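Local coordinates for protein NAD(P)H dehydrogenase (quinone) (Deinococcus radiodurans, PDB 1YDG) that catalyses the two-electron reduction of quinones to quinols by NADH or NADPH, using one bound FMN per subunit of a flavodoxin-like homotetramer, at residues B[19-24]-B[63-68]; B[50-53]-B[57-60]. All coordinates share one frame; numbering follows the deposited sequence.

In the fold
Both contacts use helix 56-64, and contact 2 is nested along the chain within the loop that contact 1 closes. Contact 1 is the inner of the two, its centre about 12 Å from the centre of the chain, and ties the end of that helix and the turn after it to helix 19-33 beside the phosphate-binding loop. Contact 2 lies about 22 Å out, where the same helix folds back against short helix 49-52. Each is only partly buried and sets an aliphatic carbon over an aromatic face. Contact 1 adds a sulfur and a water at a tyrosine hydroxyl; contact 2 adds a loose surface ion pair.

Contact 1: residues B[19-24]-B[63-68]; sequences TGYAMA and EAMKDV. With SO4 (sulfate ion), chain J.
Tyr21 and Met65 bring the two backbones to their nearest approach, 7.8 Å from CA to CA, where the first turn of helix 19-33 faces the end of helix 56-64 and a type I turn from Met65 to Val68. No direct hydrogen bond spans the gap, and the Tyr21 ring does most of the joining. With CG anti to the backbone N (chi1 -178°), the phenol reaches out from its helix to the other segment. Met65 lays its CG over the centre of one ring face, 3.5 Å from the centroid and 10° off the normal, a close CH-pi contact. Its SD continues back toward the root of the tyrosine, coming within 4.0 Å of Tyr21 CG in an oblique Met-aromatic contact. Val68 CG2 meets the far end of the ring obliquely, 3.7 Å from Tyr21 CE1, while Ala64 CB skirts CE2. At the polar tip, a water hydrogen-bonded to Tyr21 OH at 2.7 Å donates a weak second bond to Ala64 O. The turn is held in addition by Lys42, whose NZ hydrogen-bonds Met65 O. At the start of helix 19-33, Thr19 N and Gly20 N each donate to a different oxygen of a sulfate ion, Gly20 N lying 2.7 Å from SO4 O4. Ser15, Ser16 and Thr17 add further bonds to the ion. Residues 15-20 bind FMN, and an anion gripped by backbone N-H groups at a helix N-terminus is the hallmark of the flavodoxin phosphate-binding loop, with the sulfate probably taking the place of the FMN phosphate.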
ATOM      1  N   THR B  19      18.422  13.673  10.387  1.00 15.16           N
ATOM      2  CA  THR B  19      17.106  13.585  11.018  1.00 15.24           C
ATOM      3  C   THR B  19      16.847  12.182  11.584  1.00 15.05           C
ATOM      4  O   THR B  19      16.442  12.048  12.729  1.00 14.43           O
ATOM      5  CB  THR B  19      15.972  14.029  10.072  1.00 15.20           C
ATOM      6  OG1 THR B  19      16.204  15.376   9.674  1.00 16.76           O
ATOM      7  CG2 THR B  19      14.585  13.950  10.759  1.00 15.51           C
ATOM      8  N   GLY B  20      17.105  11.143  10.789  1.00 15.36           N
ATOM      9  CA  GLY B  20      16.945   9.769  11.271  1.00 15.22           C
ATOM     10  C   GLY B  20      17.856   9.409  12.429  1.00 15.43           C
ATOM     11  O   GLY B  20      17.480   8.632  13.296  1.00 15.57           O
ATOM     12  N   TYR B  21      19.062   9.978  12.442  1.00 15.61           N
ATOM     13  CA  TYR B  21      20.002   9.787  13.528  1.00 15.29           C
ATOM     14  C   TYR B  21      19.432  10.396  14.824  1.00 15.07           C
ATOM     15  O   TYR B  21      19.484   9.766  15.878  1.00 15.37           O
ATOM     16  CB  TYR B  21      21.367  10.386  13.161  1.00 15.29           C
ATOM     17  CG  TYR B  21      22.475  10.219  14.188  1.00 15.57           C
ATOM     18  CD1 TYR B  21      22.631   9.032  14.899  1.00 15.83           C
ATOM     19  CD2 TYR B  21      23.406  11.240  14.412  1.00 15.71           C
ATOM     20  CE1 TYR B  21      23.659   8.876  15.836  1.00 16.43           C
ATOM     21  CE2 TYR B  21      24.433  11.090  15.334  1.00 16.42           C
ATOM     22  CZ  TYR B  21      24.557   9.903  16.047  1.00 16.66           C
ATOM     23  OH  TYR B  21      25.581   9.729  16.965  1.00 16.22           O
ATOM     24  N   ALA B  22      18.880  11.602  14.753  1.00 15.39           N
ATOM     25  CA  ALA B  22      18.272  12.216  15.956  1.00 15.57           C
ATOM     26  C   ALA B  22      17.103  11.349  16.454  1.00 15.38           C
ATOM     27  O   ALA B  22      16.959  11.104  17.649  1.00 15.08           O
ATOM     28  CB  ALA B  22      17.790  13.624  15.655  1.00 15.91           C
ATOM     29  N   MET B  23      16.292  10.869  15.516  1.00 15.17           N
ATOM     30  CA  MET B  23      15.159  10.023  15.868  1.00 15.80           C
ATOM     31  C   MET B  23      15.622   8.727  16.497  1.00 15.29           C
ATOM     32  O   MET B  23      15.054   8.286  17.471  1.00 14.83           O
ATOM     33  CB  MET B  23      14.312   9.701  14.627  1.00 15.66           C
ATOM     34  CG  MET B  23      13.623  10.900  14.009  1.00 15.43           C
ATOM     35  SD  MET B  23      12.817  10.486  12.460  1.00 17.37           S
ATOM     36  CE  MET B  23      11.489   9.494  13.058  1.00 15.35           C
ATOM     37  N   ALA B  24      16.651   8.113  15.914  1.00 15.82           N
ATOM     38  CA  ALA B  24      17.143   6.830  16.380  1.00 15.88           C
ATOM     39  C   ALA B  24      17.777   6.948  17.753  1.00 16.08           C
ATOM     40  O   ALA B  24      17.597   6.065  18.595  1.00 15.37           O
ATOM     41  CB  ALA B  24      18.108   6.239  15.383  1.00 16.05           C
ATOM     42  N   GLU B  63      30.148  12.027   9.600  1.00 16.70           N
ATOM     43  CA  GLU B  63      31.187  12.180  10.620  1.00 16.40           C
ATOM     44  C   GLU B  63      30.556  12.089  12.011  1.00 16.34           C
ATOM     45  O   GLU B  63      31.097  11.451  12.919  1.00 16.77           O
ATOM     46  CB  GLU B  63      31.911  13.526  10.434  1.00 17.24           C
ATOM     47  CG  GLU B  63      32.983  13.833  11.478  1.00 18.57           C
ATOM     48  CD  GLU B  63      34.127  12.840  11.445  1.00 20.53           C
ATOM     49  OE1 GLU B  63      34.391  12.266  10.370  1.00 22.14           O
ATOM     50  OE2 GLU B  63      34.766  12.632  12.495  1.00 24.38           O
ATOM     51  N   ALA B  64      29.403  12.722  12.182  1.00 16.20           N
ATOM     52  CA  ALA B  64      28.732  12.705  13.483  1.00 16.07           C
ATOM     53  C   ALA B  64      28.362  11.285  13.913  1.00 16.20           C
ATOM     54  O   ALA B  64      28.362  10.985  15.105  1.00 15.71           O
ATOM     55  CB  ALA B  64      27.505  13.589  13.462  1.00 16.14           C
ATOM     56  N   MET B  65      28.085  10.407  12.933  1.00 15.80           N
ATOM     57  CA  MET B  65      27.729   9.016  13.213  1.00 16.02           C
ATOM     58  C   MET B  65      28.927   8.052  13.249  1.00 16.14           C
ATOM     59  O   MET B  65      28.726   6.848  13.385  1.00 16.37           O
ATOM     60  CB  MET B  65      26.713   8.511  12.183  1.00 15.72           C
ATOM     61  CG  MET B  65      25.355   9.196  12.223  1.00 16.08           C
ATOM     62  SD  MET B  65      24.198   8.424  11.050  1.00 16.07           S
ATOM     63  CE  MET B  65      25.040   8.542   9.496  1.00 16.94           C
ATOM     64  N   LYS B  66      30.158   8.566  13.188  1.00 16.74           N
ATOM     65  CA  LYS B  66      31.352   7.730  12.979  1.00 16.98           C
ATOM     66  C   LYS B  66      31.519   6.562  13.962  1.00 17.32           C
ATOM     67  O   LYS B  66      31.951   5.471  13.573  1.00 16.88           O
ATOM     68  CB  LYS B  66      32.615   8.602  12.995  1.00 17.64           C
ATOM     69  CG  LYS B  66      33.926   7.834  12.681  1.00 17.51           C
ATOM     70  CD  LYS B  66      35.077   8.806  12.373  1.00 17.92           C
ATOM     71  CE  LYS B  66      36.455   8.142  12.500  1.00 20.17           C
ATOM     72  NZ  LYS B  66      37.542   9.157  12.797  1.00 20.60           N
ATOM     73  N   ASP B  67      31.157   6.802  15.217  1.00 17.53           N
ATOM     74  CA  ASP B  67      31.343   5.842  16.299  1.00 18.37           C
ATOM     75  C   ASP B  67      30.141   4.902  16.428  1.00 18.35           C
ATOM     76  O   ASP B  67      30.181   3.944  17.195  1.00 19.14           O
ATOM     77  CB  ASP B  67      31.568   6.596  17.620  1.00 19.06           C
ATOM     78  CG  ASP B  67      32.822   7.476  17.586  1.00 21.17           C
ATOM     79  OD1 ASP B  67      32.756   8.674  17.966  1.00 25.11           O
ATOM     80  OD2 ASP B  67      33.863   6.967  17.140  1.00 24.24           O
ATOM     81  N   VAL B  68      29.080   5.177  15.673  1.00 17.95           N
ATOM     82  CA  VAL B  68      27.892   4.322  15.660  1.00 17.59           C
ATOM     83  C   VAL B  68      28.175   3.088  14.811  1.00 17.02           C
ATOM     84  O   VAL B  68      28.516   3.195  13.627  1.00 17.38           O
ATOM     85  CB  VAL B  68      26.632   5.075  15.130  1.00 17.58           C
ATOM     86  CG1 VAL B  68      25.410   4.163  15.084  1.00 19.23           C
ATOM     87  CG2 VAL B  68      26.316   6.260  16.007  1.00 18.37           C
TER
HETATM   88  S   SO4 J1303      17.686  12.229   7.125  1.00 15.25           S
HETATM   89  O1  SO4 J1303      18.125  13.526   7.640  1.00 17.63           O
HETATM   90  O2  SO4 J1303      16.283  12.287   6.768  1.00 15.47           O
HETATM   91  O3  SO4 J1303      18.508  11.922   5.955  1.00 15.48           O
HETATM   92  O4  SO4 J1303      17.835  11.217   8.163  1.00 14.55           O
HETATM   93  O   HOH W   1      26.771  11.920  18.037  1.00 32.91           O

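Contact 2: residues B[50-53]-B[57-60]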
ATOM      1  N   ASP B  50      31.576  11.510  -3.988  1.00 23.56           N
ATOM      2  CA  ASP B  50      31.344  12.779  -4.688  1.00 23.48           C
ATOM      3  C   ASP B  50      29.873  13.233  -4.644  1.00 22.77           C
ATOM      4  O   ASP B  50      29.596  14.418  -4.804  1.00 22.38           O
ATOM      5  CB  ASP B  50      31.904  12.746  -6.115  1.00 24.59           C
ATOM      6  CG  ASP B  50      31.116  11.846  -7.056  1.00 28.14           C
ATOM      7  OD1 ASP B  50      31.220  12.056  -8.288  1.00 33.53           O
ATOM      8  OD2 ASP B  50      30.415  10.926  -6.586  1.00 32.61           O
ATOM      9  N   VAL B  51      28.945  12.307  -4.394  1.00 21.86           N
ATOM     10  CA  VAL B  51      27.547  12.685  -4.104  1.00 21.32           C
ATOM     11  C   VAL B  51      27.407  13.189  -2.659  1.00 20.30           C
ATOM     12  O   VAL B  51      26.746  14.196  -2.396  1.00 19.99           O
ATOM     13  CB  VAL B  51      26.566  11.512  -4.351  1.00 21.27           C
ATOM     14  CG1 VAL B  51      25.131  11.884  -3.914  1.00 21.17           C
ATOM     15  CG2 VAL B  51      26.569  11.120  -5.823  1.00 22.03           C
ATOM     16  N   ILE B  52      28.037  12.482  -1.724  1.00 19.75           N
ATOM     17  CA  ILE B  52      28.072  12.920  -0.322  1.00 19.36           C
ATOM     18  C   ILE B  52      28.725  14.317  -0.228  1.00 19.12           C
ATOM     19  O   ILE B  52      28.256  15.202   0.490  1.00 19.35           O
ATOM     20  CB  ILE B  52      28.846  11.910   0.553  1.00 18.49           C
ATOM     21  CG1 ILE B  52      28.118  10.563   0.579  1.00 19.29           C
ATOM     22  CG2 ILE B  52      29.012  12.469   1.972  1.00 19.06           C
ATOM     23  CD1 ILE B  52      28.968   9.387   1.102  1.00 19.14           C
ATOM     24  N   ASP B  53      29.811  14.500  -0.975  1.00 18.95           N
ATOM     25  CA  ASP B  53      30.535  15.779  -1.039  1.00 18.61           C
ATOM     26  C   ASP B  53      29.715  16.987  -1.534  1.00 18.29           C
ATOM     27  O   ASP B  53      30.163  18.122  -1.432  1.00 17.58           O
ATOM     28  CB  ASP B  53      31.724  15.618  -1.968  1.00 19.26           C
ATOM     29  CG  ASP B  53      32.894  14.916  -1.323  1.00 20.09           C
ATOM     30  OD1 ASP B  53      32.876  14.618  -0.103  1.00 20.54           O
ATOM     31  OD2 ASP B  53      33.851  14.663  -2.070  1.00 22.52           O
ATOM     32  N   ALA B  57      25.221  18.911   5.173  1.00 16.56           N
ATOM     33  CA  ALA B  57      24.576  18.186   6.281  1.00 16.25           C
ATOM     34  C   ALA B  57      24.792  16.693   6.142  1.00 15.86           C
ATOM     35  O   ALA B  57      24.799  15.995   7.139  1.00 15.47           O
ATOM     36  CB  ALA B  57      23.083  18.525   6.386  1.00 16.60           C
ATOM     37  N   TRP B  58      25.000  16.218   4.909  1.00 15.74           N
ATOM     38  CA  TRP B  58      25.295  14.804   4.653  1.00 15.49           C
ATOM     39  C   TRP B  58      26.711  14.447   5.097  1.00 15.80           C
ATOM     40  O   TRP B  58      26.906  13.511   5.873  1.00 15.41           O
ATOM     41  CB  TRP B  58      25.092  14.469   3.176  1.00 14.65           C
ATOM     42  CG  TRP B  58      24.930  12.995   2.867  1.00 14.15           C
ATOM     43  CD1 TRP B  58      25.202  11.926   3.690  1.00 13.36           C
ATOM     44  CD2 TRP B  58      24.495  12.433   1.624  1.00 12.92           C
ATOM     45  NE1 TRP B  58      24.929  10.748   3.037  1.00 12.18           N
ATOM     46  CE2 TRP B  58      24.508  11.024   1.768  1.00 11.93           C
ATOM     47  CE3 TRP B  58      24.113  12.980   0.399  1.00 13.67           C
ATOM     48  CZ2 TRP B  58      24.134  10.157   0.731  1.00 13.56           C
ATOM     49  CZ3 TRP B  58      23.726  12.112  -0.632  1.00 14.33           C
ATOM     50  CH2 TRP B  58      23.747  10.717  -0.455  1.00 13.78           C
ATOM     51  N   LYS B  59      27.702  15.199   4.623  1.00 16.84           N
ATOM     52  CA  LYS B  59      29.075  15.033   5.111  1.00 17.20           C
ATOM     53  C   LYS B  59      29.164  15.129   6.613  1.00 16.94           C
ATOM     54  O   LYS B  59      29.815  14.303   7.243  1.00 17.18           O
ATOM     55  CB  LYS B  59      30.024  16.072   4.533  1.00 17.59           C
ATOM     56  CG  LYS B  59      30.509  15.736   3.164  1.00 19.35           C
ATOM     57  CD  LYS B  59      31.594  16.676   2.723  1.00 20.12           C
ATOM     58  CE  LYS B  59      32.957  16.079   2.925  1.00 22.49           C
ATOM     59  NZ  LYS B  59      33.971  17.115   2.645  1.00 23.59           N
ATOM     60  N   ALA B  60      28.519  16.149   7.177  1.00 16.76           N
ATOM     61  CA  ALA B  60      28.577  16.382   8.613  1.00 16.57           C
ATOM     62  C   ALA B  60      27.986  15.202   9.367  1.00 16.32           C
ATOM     63  O   ALA B  60      28.552  14.748  10.360  1.00 16.99           O
ATOM     64  CB  ALA B  60      27.844  17.646   8.970  1.00 16.70           C
TER
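Ile52 and Trp58 make the main contact between these neighbouring helices, the isoleucine crossing the indole at about a right angle. Ile52 CG1 sits above one face of the ring system, displaced toward its rim, 3.8 Å from Trp58 CE2; the line from CG1 to the centroid of the five-membered ring is 21° off its normal, a CH-pi contact. The CB of Trp58 points toward 50-53, and with CG anti to the backbone N (chi1 -161°) the indole extends to place its six-membered ring by Val51. There Val51 CG1 approaches obliquely, 3.6 Å from Trp58 CZ3. Trp58 NE1 donates to Glu45 OE2, a bond that should help fix the rotation of the indole. Cut back to an alanine, Trp58 would no longer cover Ile52 and Val51, which is likely to open a gap there and leave Glu45 without its indole donor. Lys59 packs mainly through its aliphatic chain. Its CG lies 3.5 Å from Ile52 O and 3.8 Å from Ile52 CG2, and the bend at chi3 (98°) turns the outer chain across Asp53, bringing CE within 3.4 Å of Asp53 OD1. Lys59 NZ stays 3.9 Å from OD1, a long salt bridge between two exposed residues; Asp53 OD1 has a firmer partner in Gln49 NE2. The contact thus packs helix 49-52 against the start of helix 56-64, in the chain segment that follows strand 37-42. Trp58 and Ile52 both rest on Ala47, in the loop between strand 37-42 and helix 49-52, and Trp58 also touches Tyr14, after strand 8-13, its side chain about 4 Å from that of FMN-binding Ser16.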